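Local coordinates for putative uncharacterized protein (Trichoplax adhaerens, PDB 5OI9), which probably acts in centriole assembly as a STIL relative, this N-terminal domain perhaps being the part that binds CEP85, at residues Trp18-Gln23 / Phe310-Phe315; Glu25-His30 / Ser266-Tyr271. One frame throughout, in Å; residues are numbered along the deposited sequence.

How the contacts relate
Contacts 1 and 2 lie side by side on one mixed sheet of the STIL N-terminal domain, their centres about 13 Å apart. Residues 18-30 run past the sheet and join its edge as strand 27-29, so contact 1 precedes contact 2 along this N-terminal piece, while their partners come from strand 309-314 and from the turn leading into helix 270-281. Trp311 ties the two together: it neighbours Glu312 of contact 1, yet its indole packs on contact 2. Trp311 CD2 lies 3.3 Å from Ile267 CD1, and Trp311 CZ3 3.6 Å from Glu27 CG. Contact 1 is a polar surface contact; contact 2 is partly buried and adds apolar packing and water bridges.

Contact 1. Residues Trp18-Gln23 / Phe310-Phe315; sequences WDSKAQ and FWECSF
The indole of Trp18 meets the carboxylate of Glu312 at its pyrrole edge, with the two planes turned 63° apart. Trp18 NE1 donates to Glu312 OE2 at 2.9 Å. The N-H...O angle is 154°; the oxygen lies slightly out of the indole plane and receives the proton on its anti lone pair, directed away from OE1. The same OE2 takes a second bond from the hydroxyl of Ser20; the separation of Ser20 OG and Glu312 OE2, 2.5 Å, is shorter than usual, so its exact length is doubtful. Two donors from the 18-23 loop thus converge on one oxygen of an acid reaching out from the strand. Glu312 reaches the loop because its CG is anti to the backbone N (chi1 178°) and the chain stays extended beyond it, while the CA atoms of Ser20 and Glu312 remain 7.0 Å apart. Were Glu312 replaced by an alanine, the Trp18 N-H and the Ser20 hydroxyl would probably lose their shared acceptor, and the loop a tie to the strand. Within the loop, Lys21 N donates to Asp19 OD1 at 3.2 Å, an Asx turn that encloses Ser20. This surface contact fastens the irregular segment ahead of strand 27-29 to strand 309-314, where Glu312 is bonded through its backbone to Val199 of strand 196-200; Trp18 also rests on Ile297 of strand 296-302.

Contact 2. Residues Glu25-His30 / Ser266-Tyr271; sequences EQEELH and SIHHPY
Leu29 and Ile267 form the apolar half of this contact, their side chains crossing at about a right angle with Leu29 CD1 3.8 Å from Ile267 CG1. The other methyl of the leucine, CD2, lies 3.6 Å from Ile267 O, so its branched end touches both side chain and backbone of the turn. Beside them, Glu27 OE2 comes to the edge of the His268 imidazole, 3.1 Å from CE1, with the carboxylate and ring planes nearly perpendicular at 84°. Glu27 is brought there by a bend at chi2 (-78°), which folds the carboxylate round toward the histidine. One face of the imidazole is covered by Ile267 CG2, over the ring centre.

Water extends the contact. Water 1 joins the two segments, donating to Glu28 O at 3.0 Å and bonding His268 ND1 at 2.8 Å. Water 2 accepts from His30 N and lies near His268 O, to which its bond is weak.

Farther out, Ser266-His269 forms a type I turn that holds Ile267 and His268 in place; Ser266 OG accepts from His268 N in an ST turn. His269 then serves as N-cap of helix 270-281, its ND1 accepting from Tyr271 N at 3.0 Å, almost in the imidazole plane. Across the contact, strand 27-29 is held to strand 196-200 by backbone hydrogen bonds between Glu27 and Ala198 and between Leu29 and Ile196.

Chemically, Glu27 OE2 meets the C-H edge of His268 at CE1, and the pair is not hydrogen-bonded. The nearby carboxylate would nevertheless be expected to favour a protonated imidazole. The direct contact is shared between the Leu29-Ile267 packing and the Glu27-His268 approach, and hydrogen bonding between the segments passes through water.

Contact 1. Residues Trp18-Gln23 / Phe310-Phe315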
loop_
_atom_site.group_PDB
_atom_site.type_symbol
_atom_site.label_atom_id
_atom_site.label_comp_id
_atom_site.label_asym_id
_atom_site.label_seq_id
_atom_site.Cartn_x
_atom_site.Cartn_y
_atom_site.Cartn_z
ATOM N N TRP A 18 2.074 -12.441 28.411
ATOM C CA TRP A 18 1.176 -11.383 28.859
ATOM C C TRP A 18 -0.217 -11.973 29.024
ATOM O O TRP A 18 -0.473 -13.124 28.665
ATOM C CB TRP A 18 1.164 -10.195 27.886
ATOM C CG TRP A 18 0.736 -10.548 26.493
ATOM C CD1 TRP A 18 -0.544 -10.698 26.041
ATOM C CD2 TRP A 18 1.589 -10.785 25.368
ATOM N NE1 TRP A 18 -0.539 -11.022 24.706
ATOM C CE2 TRP A 18 0.759 -11.082 24.269
ATOM C CE3 TRP A 18 2.975 -10.779 25.184
ATOM C CZ2 TRP A 18 1.268 -11.369 23.004
ATOM C CZ3 TRP A 18 3.479 -11.062 23.927
ATOM C CH2 TRP A 18 2.626 -11.354 22.854
ATOM N N ASP A 19 -1.115 -11.164 29.580
ATOM C CA ASP A 19 -2.506 -11.555 29.770
ATOM C C ASP A 19 -3.308 -11.215 28.519
ATOM O O ASP A 19 -3.280 -10.075 28.047
ATOM C CB ASP A 19 -3.099 -10.851 30.992
ATOM C CG ASP A 19 -4.553 -11.210 31.225
ATOM O OD1 ASP A 19 -4.995 -12.278 30.749
ATOM O OD2 ASP A 19 -5.260 -10.416 31.880
ATOM N N SER A 20 -4.027 -12.205 27.991
ATOM C CA SER A 20 -4.739 -12.063 26.729
ATOM C C SER A 20 -6.231 -11.806 26.900
ATOM O O SER A 20 -6.958 -11.792 25.902
ATOM C CB SER A 20 -4.534 -13.312 25.867
ATOM O OG SER A 20 -3.215 -13.360 25.353
ATOM N N LYS A 21 -6.705 -11.609 28.130
ATOM C CA LYS A 21 -8.127 -11.364 28.345
ATOM C C LYS A 21 -8.563 -10.096 27.618
ATOM O O LYS A 21 -7.935 -9.042 27.748
ATOM C CB LYS A 21 -8.430 -11.249 29.838
ATOM C CG LYS A 21 -9.906 -11.034 30.146
ATOM C CD LYS A 21 -10.168 -10.966 31.642
ATOM C CE LYS A 21 -11.650 -10.764 31.933
ATOM N NZ LYS A 21 -11.934 -10.722 33.393
ATOM N N ALA A 22 -9.643 -10.208 26.850
ATOM C CA ALA A 22 -10.136 -9.080 26.071
ATOM C C ALA A 22 -10.650 -7.980 26.989
ATOM O O ALA A 22 -11.507 -8.217 27.846
ATOM C CB ALA A 22 -11.242 -9.534 25.120
ATOM N N GLN A 23 -10.121 -6.770 26.808
ATOM C CA GLN A 23 -10.540 -5.607 27.576
ATOM C C GLN A 23 -11.430 -4.669 26.770
ATOM O O GLN A 23 -11.680 -3.541 27.203
ATOM C CB GLN A 23 -9.316 -4.853 28.097
ATOM C CG GLN A 23 -8.402 -5.695 28.975
ATOM C CD GLN A 23 -9.081 -6.164 30.251
ATOM O OE1 GLN A 23 -10.042 -5.555 30.719
ATOM N NE2 GLN A 23 -8.581 -7.255 30.819
ATOM N N PHE A 310 -2.327 -1.175 24.157
ATOM C CA PHE A 310 -1.838 -2.533 23.963
ATOM C C PHE A 310 -2.929 -3.380 23.324
ATOM O O PHE A 310 -4.076 -3.377 23.787
ATOM C CB PHE A 310 -1.387 -3.148 25.290
ATOM C CG PHE A 310 -0.166 -2.492 25.875
ATOM C CD1 PHE A 310 -0.265 -1.289 26.554
ATOM C CD2 PHE A 310 1.084 -3.080 25.745
ATOM C CE1 PHE A 310 0.854 -0.684 27.090
ATOM C CE2 PHE A 310 2.208 -2.479 26.282
ATOM C CZ PHE A 310 2.090 -1.279 26.955
ATOM N N TRP A 311 -2.568 -4.093 22.258
ATOM C CA TRP A 311 -3.484 -4.960 21.533
ATOM C C TRP A 311 -2.824 -6.306 21.282
ATOM O O TRP A 311 -1.612 -6.385 21.067
ATOM C CB TRP A 311 -3.892 -4.356 20.181
ATOM C CG TRP A 311 -4.593 -3.042 20.259
ATOM C CD1 TRP A 311 -4.034 -1.826 20.531
ATOM C CD2 TRP A 311 -5.987 -2.803 20.039
ATOM N NE1 TRP A 311 -4.997 -0.844 20.496
ATOM C CE2 TRP A 311 -6.205 -1.419 20.198
ATOM C CE3 TRP A 311 -7.073 -3.624 19.719
ATOM C CZ2 TRP A 311 -7.465 -0.841 20.056
ATOM C CZ3 TRP A 311 -8.320 -3.049 19.574
ATOM C CH2 TRP A 311 -8.507 -1.671 19.745
ATOM N N GLU A 312 -3.631 -7.364 21.304
ATOM C CA GLU A 312 -3.213 -8.669 20.810
ATOM C C GLU A 312 -3.814 -8.870 19.425
ATOM O O GLU A 312 -5.041 -8.890 19.274
ATOM C CB GLU A 312 -3.640 -9.800 21.744
ATOM C CG GLU A 312 -3.244 -11.179 21.218
ATOM C CD GLU A 312 -3.406 -12.284 22.248
ATOM O OE1 GLU A 312 -4.311 -13.127 22.083
ATOM O OE2 GLU A 312 -2.625 -12.309 23.219
ATOM N N CYS A 313 -2.954 -9.015 18.423
ATOM C CA CYS A 313 -3.375 -9.164 17.039
ATOM C C CYS A 313 -3.188 -10.605 16.590
ATOM O O CYS A 313 -2.224 -11.269 16.984
ATOM C CB CYS A 313 -2.586 -8.229 16.122
ATOM S SG CYS A 313 -2.603 -6.506 16.642
ATOM N N SER A 314 -4.108 -11.083 15.759
ATOM C CA SER A 314 -4.043 -12.444 15.254
ATOM C C SER A 314 -4.560 -12.490 13.827
ATOM O O SER A 314 -5.350 -11.643 13.403
ATOM C CB SER A 314 -4.851 -13.412 16.130
ATOM O OG SER A 314 -6.238 -13.141 16.036
ATOM N N PHE A 315 -4.094 -13.491 13.087
ATOM C CA PHE A 315 -4.626 -13.802 11.772
ATOM C C PHE A 315 -4.629 -15.310 11.595
ATOM O O PHE A 315 -3.669 -15.987 11.975
ATOM C CB PHE A 315 -3.817 -13.155 10.645
ATOM C CG PHE A 315 -4.238 -13.607 9.280
ATOM C CD1 PHE A 315 -5.516 -13.344 8.816
ATOM C CD2 PHE A 315 -3.366 -14.313 8.468
ATOM C CE1 PHE A 315 -5.918 -13.766 7.562
ATOM C CE2 PHE A 315 -3.760 -14.736 7.211
ATOM C CZ PHE A 315 -5.038 -14.464 6.759
#

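Contact 2. Residues Glu25-His30 / Ser266-Tyr271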
loop_
_atom_site.group_PDB
_atom_site.type_symbol
_atom_site.label_atom_id
_atom_site.label_comp_id
_atom_site.label_asym_id
_atom_site.label_seq_id
_atom_site.Cartn_x
_atom_site.Cartn_y
_atom_site.Cartn_z
ATOM N N GLU A 25 -14.001 -4.400 22.739
ATOM C CA GLU A 25 -14.479 -5.012 21.507
ATOM C C GLU A 25 -13.317 -5.400 20.601
ATOM O O GLU A 25 -12.322 -4.679 20.494
ATOM C CB GLU A 25 -15.405 -4.049 20.764
ATOM C CG GLU A 25 -16.883 -4.337 20.921
ATOM C CD GLU A 25 -17.742 -3.387 20.108
ATOM O OE1 GLU A 25 -17.213 -2.353 19.648
ATOM O OE2 GLU A 25 -18.943 -3.676 19.924
ATOM N N GLN A 26 -13.450 -6.555 19.953
ATOM C CA GLN A 26 -12.546 -6.899 18.865
ATOM C C GLN A 26 -12.658 -5.872 17.746
ATOM O O GLN A 26 -13.712 -5.268 17.529
ATOM C CB GLN A 26 -12.864 -8.285 18.306
ATOM C CG GLN A 26 -12.438 -9.446 19.167
ATOM C CD GLN A 26 -12.343 -10.731 18.369
ATOM O OE1 GLN A 26 -12.808 -10.799 17.230
ATOM N NE2 GLN A 26 -11.728 -11.752 18.955
ATOM N N GLU A 27 -11.558 -5.680 17.027
ATOM C CA GLU A 27 -11.539 -4.839 15.840
ATOM C C GLU A 27 -10.965 -5.637 14.681
ATOM O O GLU A 27 -10.049 -6.446 14.864
ATOM C CB GLU A 27 -10.716 -3.561 16.060
ATOM C CG GLU A 27 -11.122 -2.740 17.278
ATOM C CD GLU A 27 -12.371 -1.907 17.048
ATOM O OE1 GLU A 27 -12.934 -1.397 18.038
ATOM O OE2 GLU A 27 -12.788 -1.758 15.880
ATOM N N GLU A 28 -11.514 -5.417 13.492
ATOM C CA GLU A 28 -11.018 -6.033 12.270
ATOM C C GLU A 28 -10.289 -4.971 11.461
ATOM O O GLU A 28 -10.878 -3.946 11.102
ATOM C CB GLU A 28 -12.158 -6.647 11.461
ATOM C CG GLU A 28 -12.850 -7.810 12.154
ATOM C CD GLU A 28 -14.106 -8.255 11.428
ATOM O OE1 GLU A 28 -14.600 -7.496 10.566
ATOM O OE2 GLU A 28 -14.600 -9.365 11.720
ATOM N N LEU A 29 -9.015 -5.215 11.180
ATOM C CA LEU A 29 -8.162 -4.263 10.486
ATOM C C LEU A 29 -7.963 -4.696 9.040
ATOM O O LEU A 29 -7.787 -5.885 8.755
ATOM C CB LEU A 29 -6.804 -4.137 11.187
ATOM C CG LEU A 29 -6.840 -3.903 12.702
ATOM C CD1 LEU A 29 -5.433 -3.741 13.269
ATOM C CD2 LEU A 29 -7.701 -2.692 13.044
ATOM N N HIS A 30 -8.001 -3.725 8.130
ATOM C CA HIS A 30 -7.658 -3.965 6.735
ATOM C C HIS A 30 -7.297 -2.640 6.085
ATOM O O HIS A 30 -7.710 -1.571 6.543
ATOM C CB HIS A 30 -8.794 -4.648 5.964
ATOM C CG HIS A 30 -8.412 -5.047 4.571
ATOM N ND1 HIS A 30 -8.659 -4.251 3.474
ATOM C CD2 HIS A 30 -7.775 -6.147 4.103
ATOM C CE1 HIS A 30 -8.203 -4.849 2.386
ATOM N NE2 HIS A 30 -7.660 -6.000 2.742
ATOM N N SER A 266 -5.535 6.310 15.588
ATOM C CA SER A 266 -6.185 5.138 16.158
ATOM C C SER A 266 -5.632 3.887 15.489
ATOM O O SER A 266 -4.784 3.955 14.594
ATOM C CB SER A 266 -7.707 5.214 16.003
ATOM O OG SER A 266 -8.092 4.961 14.663
ATOM N N ILE A 267 -6.130 2.730 15.931
ATOM C CA ILE A 267 -5.721 1.458 15.353
ATOM C C ILE A 267 -6.292 1.243 13.959
ATOM O O ILE A 267 -5.833 0.350 13.237
ATOM C CB ILE A 267 -6.129 0.310 16.300
ATOM C CG1 ILE A 267 -5.420 -0.991 15.916
ATOM C CG2 ILE A 267 -7.645 0.141 16.321
ATOM C CD1 ILE A 267 -5.768 -2.145 16.796
ATOM N N HIS A 268 -7.271 2.051 13.553
ATOM C CA HIS A 268 -7.892 1.903 12.244
ATOM C C HIS A 268 -7.068 2.508 11.114
ATOM O O HIS A 268 -7.433 2.334 9.947
ATOM C CB HIS A 268 -9.284 2.537 12.253
ATOM C CG HIS A 268 -10.182 1.995 13.320
ATOM N ND1 HIS A 268 -10.734 0.734 13.259
ATOM C CD2 HIS A 268 -10.622 2.543 14.478
ATOM C CE1 HIS A 268 -11.476 0.528 14.332
ATOM N NE2 HIS A 268 -11.424 1.609 15.088
ATOM N N HIS A 269 -5.986 3.212 11.426
ATOM C CA HIS A 269 -5.131 3.759 10.383
ATOM C C HIS A 269 -4.552 2.618 9.552
ATOM O O HIS A 269 -4.030 1.647 10.120
ATOM C CB HIS A 269 -4.011 4.596 11.000
ATOM C CG HIS A 269 -3.311 5.491 10.025
ATOM N ND1 HIS A 269 -2.446 5.017 9.063
ATOM C CD2 HIS A 269 -3.342 6.836 9.870
ATOM C CE1 HIS A 269 -1.977 6.028 8.355
ATOM N NE2 HIS A 269 -2.505 7.144 8.825
ATOM N N PRO A 270 -4.632 2.681 8.219
ATOM C CA PRO A 270 -4.132 1.561 7.403
ATOM C C PRO A 270 -2.651 1.271 7.594
ATOM O O PRO A 270 -2.205 0.167 7.255
ATOM C CB PRO A 270 -4.439 2.002 5.963
ATOM C CG PRO A 270 -4.663 3.479 6.038
ATOM C CD PRO A 270 -5.216 3.757 7.401
ATOM N N TYR A 271 -1.876 2.216 8.130
ATOM C CA TYR A 271 -0.473 1.943 8.416
ATOM C C TYR A 271 -0.316 0.859 9.478
ATOM O O TYR A 271 0.653 0.094 9.440
ATOM C CB TYR A 271 0.234 3.225 8.859
ATOM C CG TYR A 271 1.703 3.045 9.174
ATOM C CD1 TYR A 271 2.661 3.120 8.170
ATOM C CD2 TYR A 271 2.133 2.809 10.474
ATOM C CE1 TYR A 271 4.002 2.958 8.450
ATOM C CE2 TYR A 271 3.474 2.648 10.763
ATOM C CZ TYR A 271 4.405 2.724 9.747
ATOM O OH TYR A 271 5.742 2.567 10.028
HETATM O O HOH W 1 -10.221 -0.983 11.170
HETATM O O HOH W 2 -8.077 -1.074 9.658
HETATM O O HOH W 3 -8.634 1.336 8.052
#